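PDB 4B2N: 70 kDa protein from Xanthomonas sp., which oxidatively cleaves rubber (latex) as an oxygenase carrying two covalently bound c-type hemes. Local coordinates for residues R299-G304 / P430-L435; Q51-N56 / N64-D69. All coordinates share one frame; numbering follows the deposited sequence.

Overall arrangement
Contact 2 comes first along the chain and is complete before contact 1 begins. It joins 51-56 to 64-69, both in the long loop region between helices 27-32 and 88-104, and its centre lies about 24 Å from the centre of the chain. Contact 1 lies deeper, its centre about 11 Å from that of the chain, where 299-304, entered through strand 299-300, meets the loop 430-435 beside the propionates of heme c #1. The contact centres are about 20 Å apart, yet the two meet through Arg299, whose CG lies 3.6 Å from CB of Ala65. The surface loop of contact 2 thus packs directly against the strand that leads into the heme pocket.

Contact 1: residues R299-G304 / P430-L435; sequences RQFWDG and PRRMRL. With HEC (heme c), chain C.
Asp303 and Arg432 form the charged bond of this contact, a salt bridge of 2.9 Å from Arg432 NH1 to Asp303 OD2. The two planes are almost perpendicular, 87° apart: OD2 meets the edge of the guanidinium, near its plane, whereas the N-H reaches it from above the carboxylate. Ser305 OG binds the other oxygen, OD1.

The second set of bonds serves the heme propionates. Arg432 NE gives a nearly straight bond of 2.7 Å to heme O1D, and its NH2 reaches O2D at 2.9 Å, a two-pronged grip suited to arginine's planar, multiple donors. A bend at chi2 (59°) and a turn at chi4 (79°) carry the guanidinium there. The backbone N of Trp302 adds a bond of 2.9 Å to O2D, while that of Phe301 binds O1A of the other propionate at 2.8 Å. The Trp302 ring meets O1D with its edge, and its NE1 bonds to Lys287 O.

Apolar contacts complete the site. Phe301 CE1 lies 3.6 Å from heme CHA, and, within its own segment, Leu435 CD2 lies over one face of the Arg432 guanidinium, toward its rim.

A type I turn from Phe301 to Gly304, whose last residue has positive phi, a conformation easy for glycine, brings Trp302 N to the propionate and the Asp303 carboxylate to Arg432. Together they form a propionate-binding site of heme c #1, with Trp302 also touching the second heme.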
loop_
_atom_site.group_PDB
_atom_site.type_symbol
_atom_site.label_atom_id
_atom_site.label_comp_id
_atom_site.label_asym_id
_atom_site.label_seq_id
_atom_site.Cartn_x
_atom_site.Cartn_y
_atom_site.Cartn_z
ATOM N N ARG A 299 -5.264 -2.753 -11.666
ATOM C CA ARG A 299 -4.551 -3.800 -10.927
ATOM C C ARG A 299 -4.311 -3.392 -9.476
ATOM O O ARG A 299 -4.353 -2.210 -9.146
ATOM C CB ARG A 299 -3.149 -4.091 -11.535
ATOM C CG ARG A 299 -3.146 -4.264 -13.048
ATOM C CD ARG A 299 -3.975 -5.456 -13.512
ATOM N NE ARG A 299 -3.369 -6.736 -13.117
ATOM C CZ ARG A 299 -3.856 -7.939 -13.331
ATOM N NH1 ARG A 299 -5.026 -8.112 -13.934
ATOM N NH2 ARG A 299 -3.139 -9.010 -12.926
ATOM N N GLN A 300 -3.901 -4.382 -8.706
ATOM C CA GLN A 300 -3.441 -4.196 -7.320
ATOM C C GLN A 300 -1.897 -4.353 -7.314
ATOM O O GLN A 300 -1.339 -5.129 -8.086
ATOM C CB GLN A 300 -4.050 -5.309 -6.438
ATOM C CG GLN A 300 -5.552 -5.447 -6.607
ATOM C CD GLN A 300 -6.323 -4.719 -5.521
ATOM O OE1 GLN A 300 -7.493 -5.002 -5.278
ATOM N NE2 GLN A 300 -5.716 -3.717 -4.965
ATOM N N PHE A 301 -1.255 -3.667 -6.362
ATOM C CA PHE A 301 0.090 -3.856 -5.979
ATOM C C PHE A 301 1.009 -3.144 -6.939
ATOM O O PHE A 301 0.631 -2.820 -8.101
ATOM C CB PHE A 301 0.416 -5.345 -5.788
ATOM C CG PHE A 301 -0.203 -5.966 -4.532
ATOM C CD1 PHE A 301 -0.334 -5.262 -3.351
ATOM C CD2 PHE A 301 -0.589 -7.312 -4.540
ATOM C CE1 PHE A 301 -0.865 -5.862 -2.183
ATOM C CE2 PHE A 301 -1.093 -7.932 -3.380
ATOM C CZ PHE A 301 -1.241 -7.203 -2.182
ATOM N N TRP A 302 2.205 -2.840 -6.443
ATOM C CA TRP A 302 3.157 -2.052 -7.233
ATOM C C TRP A 302 3.566 -2.698 -8.518
ATOM O O TRP A 302 3.956 -1.992 -9.441
ATOM C CB TRP A 302 4.432 -1.789 -6.410
ATOM C CG TRP A 302 4.219 -0.606 -5.531
ATOM C CD1 TRP A 302 4.107 -0.543 -4.133
ATOM C CD2 TRP A 302 4.129 0.758 -6.001
ATOM N NE1 TRP A 302 3.960 0.747 -3.732
ATOM C CE2 TRP A 302 3.996 1.591 -4.819
ATOM C CE3 TRP A 302 4.249 1.373 -7.291
ATOM C CZ2 TRP A 302 3.880 2.968 -4.915
ATOM C CZ3 TRP A 302 4.148 2.769 -7.378
ATOM C CH2 TRP A 302 3.994 3.563 -6.217
ATOM N N ASP A 303 3.473 -4.016 -8.573
ATOM C CA ASP A 303 3.809 -4.784 -9.789
ATOM C C ASP A 303 2.568 -5.045 -10.674
ATOM O O ASP A 303 2.683 -5.695 -11.724
ATOM C CB ASP A 303 4.448 -6.151 -9.427
ATOM C CG ASP A 303 3.670 -6.897 -8.318
ATOM O OD1 ASP A 303 2.516 -6.536 -8.002
ATOM O OD2 ASP A 303 4.206 -7.897 -7.780
ATOM N N GLY A 304 1.416 -4.548 -10.273
ATOM C CA GLY A 304 0.212 -4.772 -11.078
ATOM C C GLY A 304 -0.110 -6.262 -11.145
ATOM O O GLY A 304 -0.688 -6.728 -12.100
ATOM N N PRO A 430 14.900 -2.333 -8.202
ATOM C CA PRO A 430 14.257 -3.572 -8.672
ATOM C C PRO A 430 13.962 -4.608 -7.607
ATOM O O PRO A 430 13.473 -5.662 -7.973
ATOM C CB PRO A 430 15.308 -4.173 -9.587
ATOM C CG PRO A 430 16.603 -3.747 -8.943
ATOM C CD PRO A 430 16.375 -2.356 -8.402
ATOM N N ARG A 431 14.234 -4.378 -6.320
ATOM C CA ARG A 431 14.120 -5.507 -5.372
ATOM C C ARG A 431 12.664 -5.939 -5.286
ATOM O O ARG A 431 12.381 -7.145 -5.171
ATOM C CB ARG A 431 14.541 -5.186 -3.934
ATOM C CG ARG A 431 15.988 -4.736 -3.749
ATOM C CD ARG A 431 16.932 -5.805 -4.327
ATOM N NE ARG A 431 18.321 -5.478 -3.999
ATOM C CZ ARG A 431 19.369 -6.279 -4.185
ATOM N NH1 ARG A 431 19.200 -7.497 -4.691
ATOM N NH2 ARG A 431 20.594 -5.846 -3.835
ATOM N N ARG A 432 11.746 -4.963 -5.309
ATOM C CA ARG A 432 10.351 -5.293 -5.094
ATOM C C ARG A 432 9.820 -6.195 -6.251
ATOM O O ARG A 432 9.044 -7.093 -6.040
ATOM C CB ARG A 432 9.516 -3.993 -5.056
ATOM C CG ARG A 432 7.984 -4.175 -5.215
ATOM C CD ARG A 432 7.432 -5.098 -4.093
ATOM N NE ARG A 432 5.991 -5.212 -4.263
ATOM C CZ ARG A 432 5.411 -6.019 -5.156
ATOM N NH1 ARG A 432 6.159 -6.889 -5.862
ATOM N NH2 ARG A 432 4.082 -6.024 -5.300
ATOM N N MET A 433 10.222 -5.923 -7.486
ATOM C CA MET A 433 9.681 -6.701 -8.579
ATOM C C MET A 433 10.087 -8.202 -8.568
ATOM O O MET A 433 9.491 -9.013 -9.300
ATOM C CB MET A 433 9.935 -6.026 -9.940
ATOM C CG MET A 433 11.314 -6.251 -10.477
ATOM S SD MET A 433 10.918 -5.881 -12.167
ATOM C CE MET A 433 10.284 -7.437 -12.786
ATOM N N ARG A 434 11.000 -8.588 -7.690
ATOM C CA ARG A 434 11.347 -9.999 -7.484
ATOM C C ARG A 434 10.485 -10.761 -6.466
ATOM O O ARG A 434 10.649 -11.972 -6.268
ATOM C CB ARG A 434 12.828 -10.114 -7.052
ATOM C CG ARG A 434 13.745 -9.059 -7.691
ATOM C CD ARG A 434 14.171 -9.452 -9.082
ATOM N NE ARG A 434 15.041 -8.505 -9.816
ATOM C CZ ARG A 434 16.220 -8.007 -9.417
ATOM N NH1 ARG A 434 16.713 -8.234 -8.202
ATOM N NH2 ARG A 434 16.891 -7.201 -10.240
ATOM N N LEU A 435 9.596 -10.065 -5.781
ATOM C CA LEU A 435 8.788 -10.730 -4.788
ATOM C C LEU A 435 8.184 -12.067 -5.291
ATOM O O LEU A 435 8.325 -13.107 -4.629
ATOM C CB LEU A 435 7.684 -9.798 -4.287
ATOM C CG LEU A 435 6.603 -10.436 -3.411
ATOM C CD1 LEU A 435 7.045 -10.544 -1.970
ATOM C CD2 LEU A 435 5.320 -9.638 -3.561
HETATM FE FE HEC C . -2.169 -2.368 2.313
HETATM C CHA HEC C . -1.223 -2.492 -1.043
HETATM C CHB HEC C . -5.548 -2.631 1.379
HETATM C CHC HEC C . -3.167 -2.967 5.639
HETATM C CHD HEC C . 0.950 -1.514 3.243
HETATM N NA HEC C . -3.153 -2.558 0.645
HETATM C C1A HEC C . -2.628 -2.423 -0.676
HETATM C C2A HEC C . -3.658 -2.289 -1.695
HETATM C C3A HEC C . -4.921 -2.334 -1.038
HETATM C C4A HEC C . -4.574 -2.472 0.381
HETATM C CMA HEC C . -6.292 -2.177 -1.667
HETATM C CAA HEC C . -3.496 -2.123 -3.229
HETATM C CBA HEC C . -3.163 -0.648 -3.463
HETATM C CGA HEC C . -2.794 -0.358 -4.906
HETATM O O1A HEC C . -1.988 -1.105 -5.562
HETATM O O2A HEC C . -3.276 0.694 -5.337
HETATM N NB HEC C . -3.936 -2.818 3.241
HETATM C C1B HEC C . -5.186 -2.791 2.763
HETATM C C2B HEC C . -6.243 -3.083 3.720
HETATM C C3B HEC C . -5.553 -3.200 4.947
HETATM C C4B HEC C . -4.165 -2.955 4.575
HETATM C CMB HEC C . -7.661 -3.191 3.326
HETATM C CAB HEC C . -6.069 -3.558 6.315
HETATM C CBB HEC C . -6.635 -4.858 6.418
HETATM N NC HEC C . -1.373 -2.266 4.126
HETATM C C1C HEC C . -1.806 -2.544 5.409
HETATM C C2C HEC C . -0.792 -2.256 6.455
HETATM C C3C HEC C . 0.418 -1.859 5.703
HETATM C C4C HEC C . 0.024 -1.889 4.297
HETATM C CMC HEC C . -1.032 -2.459 7.947
HETATM C CAC HEC C . 1.775 -1.499 6.225
HETATM C CBC HEC C . 2.291 -2.264 7.276
HETATM N ND HEC C . -0.448 -2.083 1.263
HETATM C C1D HEC C . 0.715 -1.748 1.819
HETATM C C2D HEC C . 1.774 -1.576 0.878
HETATM C C3D HEC C . 1.137 -1.875 -0.366
HETATM C C4D HEC C . -0.240 -2.201 -0.014
HETATM C CMD HEC C . 3.197 -1.185 1.059
HETATM C CAD HEC C . 1.851 -1.962 -1.669
HETATM C CBD HEC C . 2.481 -3.401 -1.517
HETATM C CGD HEC C . 3.379 -3.684 -2.698
HETATM O O1D HEC C . 4.629 -3.611 -2.585
HETATM O O2D HEC C . 2.788 -3.896 -3.810
#

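Contact 2: residues Q51-N56 / N64-D69; sequences QGVNSN and NAYFVD
Gln51 and Tyr66 bring the two irregular segments nearest, their CA atoms 7.2 Å apart, and an inverse gamma turn centred on Asn54 bends the first segment. Tyr66 carries the contact. Its ring lies beneath the backbone of Gln51, whose N sits 3.7 Å above the ring plane, over its centre. The Gln51 side chain, bent at chi2 (78°), comes back alongside the ring, leaving its NE2 3.8 Å from Tyr66 CE2; the amide is steeply inclined to the ring. At the ring edge, Val53 CG1 lies 3.8 Å from Tyr66 CE1, so the branched valine supplies an apolar neighbour there.

The hydroxyl reaches backbone N-H groups through a water. Tyr66 OH lies 3.1 Å from this water, which accepts from Gly52 N at 2.7 Å and from Asn54 N at 3.2 Å. Gly52 has backbone angles at which a side chain would collide with the preceding carbonyl, so glycine suits position 52.

Tyrosine thus combines a flat ring for packing with a hydroxyl for the water. Away from both hemes, the contact joins two parts of the irregular loop between helices 27-32 and 88-104 through Tyr66 and a water, with Tyr66 O weakly bonded to Arg299.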
loop_
_atom_site.group_PDB
_atom_site.type_symbol
_atom_site.label_atom_id
_atom_site.label_comp_id
_atom_site.label_asym_id
_atom_site.label_seq_id
_atom_site.Cartn_x
_atom_site.Cartn_y
_atom_site.Cartn_z
ATOM N N GLN A 51 -8.518 -7.016 -23.273
ATOM C CA GLN A 51 -8.089 -7.259 -24.671
ATOM C C GLN A 51 -9.043 -6.617 -25.700
ATOM O O GLN A 51 -10.250 -6.736 -25.640
ATOM C CB GLN A 51 -7.884 -8.752 -24.942
ATOM C CG GLN A 51 -7.005 -9.054 -26.177
ATOM C CD GLN A 51 -5.490 -8.862 -25.912
ATOM O OE1 GLN A 51 -4.823 -8.035 -26.555
ATOM N NE2 GLN A 51 -4.949 -9.624 -24.943
ATOM N N GLY A 52 -8.472 -5.874 -26.639
ATOM C CA GLY A 52 -9.277 -5.140 -27.596
ATOM C C GLY A 52 -9.371 -3.653 -27.304
ATOM O O GLY A 52 -9.697 -2.844 -28.223
ATOM N N VAL A 53 -9.061 -3.249 -26.058
ATOM C CA VAL A 53 -9.265 -1.840 -25.664
ATOM C C VAL A 53 -8.427 -0.939 -26.551
ATOM O O VAL A 53 -8.842 0.186 -26.885
ATOM C CB VAL A 53 -9.066 -1.597 -24.111
ATOM C CG1 VAL A 53 -7.636 -1.900 -23.673
ATOM C CG2 VAL A 53 -9.454 -0.176 -23.686
ATOM N N ASN A 54 -7.260 -1.419 -26.980
ATOM C CA ASN A 54 -6.349 -0.523 -27.698
ATOM C C ASN A 54 -6.709 -0.563 -29.180
ATOM O O ASN A 54 -5.889 -1.033 -29.952
ATOM C CB ASN A 54 -4.894 -0.953 -27.536
ATOM C CG ASN A 54 -4.423 -0.944 -26.024
ATOM O OD1 ASN A 54 -3.787 -1.906 -25.522
ATOM N ND2 ASN A 54 -4.672 0.152 -25.364
ATOM N N SER A 55 -7.884 -0.039 -29.549
ATOM C CA SER A 55 -8.411 -0.164 -30.943
ATOM C C SER A 55 -7.586 0.649 -31.947
ATOM O O SER A 55 -7.651 0.396 -33.134
ATOM C CB SER A 55 -9.882 0.226 -31.014
ATOM O OG SER A 55 -10.070 1.462 -30.313
ATOM N N ASN A 56 -6.810 1.608 -31.465
ATOM C CA ASN A 56 -5.851 2.291 -32.314
ATOM C C ASN A 56 -4.395 2.024 -31.886
ATOM O O ASN A 56 -3.893 2.618 -30.928
ATOM C CB ASN A 56 -6.153 3.793 -32.400
ATOM C CG ASN A 56 -5.006 4.571 -33.063
ATOM O OD1 ASN A 56 -4.082 3.973 -33.650
ATOM N ND2 ASN A 56 -5.032 5.881 -32.956
ATOM N N ASN A 64 -1.604 -2.011 -20.963
ATOM C CA ASN A 64 -1.108 -3.384 -20.971
ATOM C C ASN A 64 -1.438 -4.148 -19.734
ATOM O O ASN A 64 -1.101 -5.330 -19.655
ATOM C CB ASN A 64 0.382 -3.449 -21.298
ATOM C CG ASN A 64 1.236 -2.910 -20.176
ATOM O OD1 ASN A 64 0.783 -2.741 -19.069
ATOM N ND2 ASN A 64 2.489 -2.634 -20.476
ATOM N N ALA A 65 -2.141 -3.524 -18.783
ATOM C CA ALA A 65 -2.468 -4.253 -17.554
ATOM C C ALA A 65 -3.981 -4.367 -17.476
ATOM O O ALA A 65 -4.672 -3.400 -17.066
ATOM C CB ALA A 65 -1.915 -3.526 -16.339
ATOM N N TYR A 66 -4.482 -5.544 -17.872
ATOM C CA TYR A 66 -5.891 -5.675 -18.054
ATOM C C TYR A 66 -6.571 -6.038 -16.781
ATOM O O TYR A 66 -6.020 -6.799 -15.980
ATOM C CB TYR A 66 -6.257 -6.668 -19.139
ATOM C CG TYR A 66 -5.732 -6.290 -20.508
ATOM C CD1 TYR A 66 -5.999 -5.043 -21.070
ATOM C CD2 TYR A 66 -4.950 -7.167 -21.238
ATOM C CE1 TYR A 66 -5.500 -4.689 -22.345
ATOM C CE2 TYR A 66 -4.442 -6.804 -22.505
ATOM C CZ TYR A 66 -4.757 -5.575 -23.057
ATOM O OH TYR A 66 -4.265 -5.185 -24.306
ATOM N N PHE A 67 -7.783 -5.517 -16.638
ATOM C CA PHE A 67 -8.709 -5.896 -15.603
ATOM C C PHE A 67 -9.169 -7.331 -15.810
ATOM O O PHE A 67 -9.413 -7.722 -16.927
ATOM C CB PHE A 67 -9.904 -4.982 -15.710
ATOM C CG PHE A 67 -10.856 -5.060 -14.568
ATOM C CD1 PHE A 67 -10.592 -4.360 -13.337
ATOM C CD2 PHE A 67 -11.981 -5.834 -14.674
ATOM C CE1 PHE A 67 -11.490 -4.403 -12.271
ATOM C CE2 PHE A 67 -12.927 -5.831 -13.637
ATOM C CZ PHE A 67 -12.668 -5.127 -12.414
ATOM N N VAL A 68 -9.331 -8.109 -14.732
ATOM C CA VAL A 68 -9.909 -9.440 -14.842
ATOM C C VAL A 68 -11.155 -9.491 -13.980
ATOM O O VAL A 68 -11.103 -9.215 -12.765
ATOM C CB VAL A 68 -8.951 -10.584 -14.378
ATOM C CG1 VAL A 68 -9.719 -11.916 -14.395
ATOM C CG2 VAL A 68 -7.785 -10.648 -15.319
ATOM N N ASP A 69 -12.257 -9.856 -14.595
ATOM C CA ASP A 69 -13.542 -9.861 -13.920
ATOM C C ASP A 69 -13.687 -11.215 -13.246
ATOM O O ASP A 69 -13.831 -12.225 -13.911
ATOM C CB ASP A 69 -14.663 -9.544 -14.930
ATOM C CG ASP A 69 -16.046 -9.544 -14.285
ATOM O OD1 ASP A 69 -16.186 -9.929 -13.093
ATOM O OD2 ASP A 69 -17.007 -9.212 -14.985
HETATM O O HOH W 1 -6.249 -4.402 -26.606
#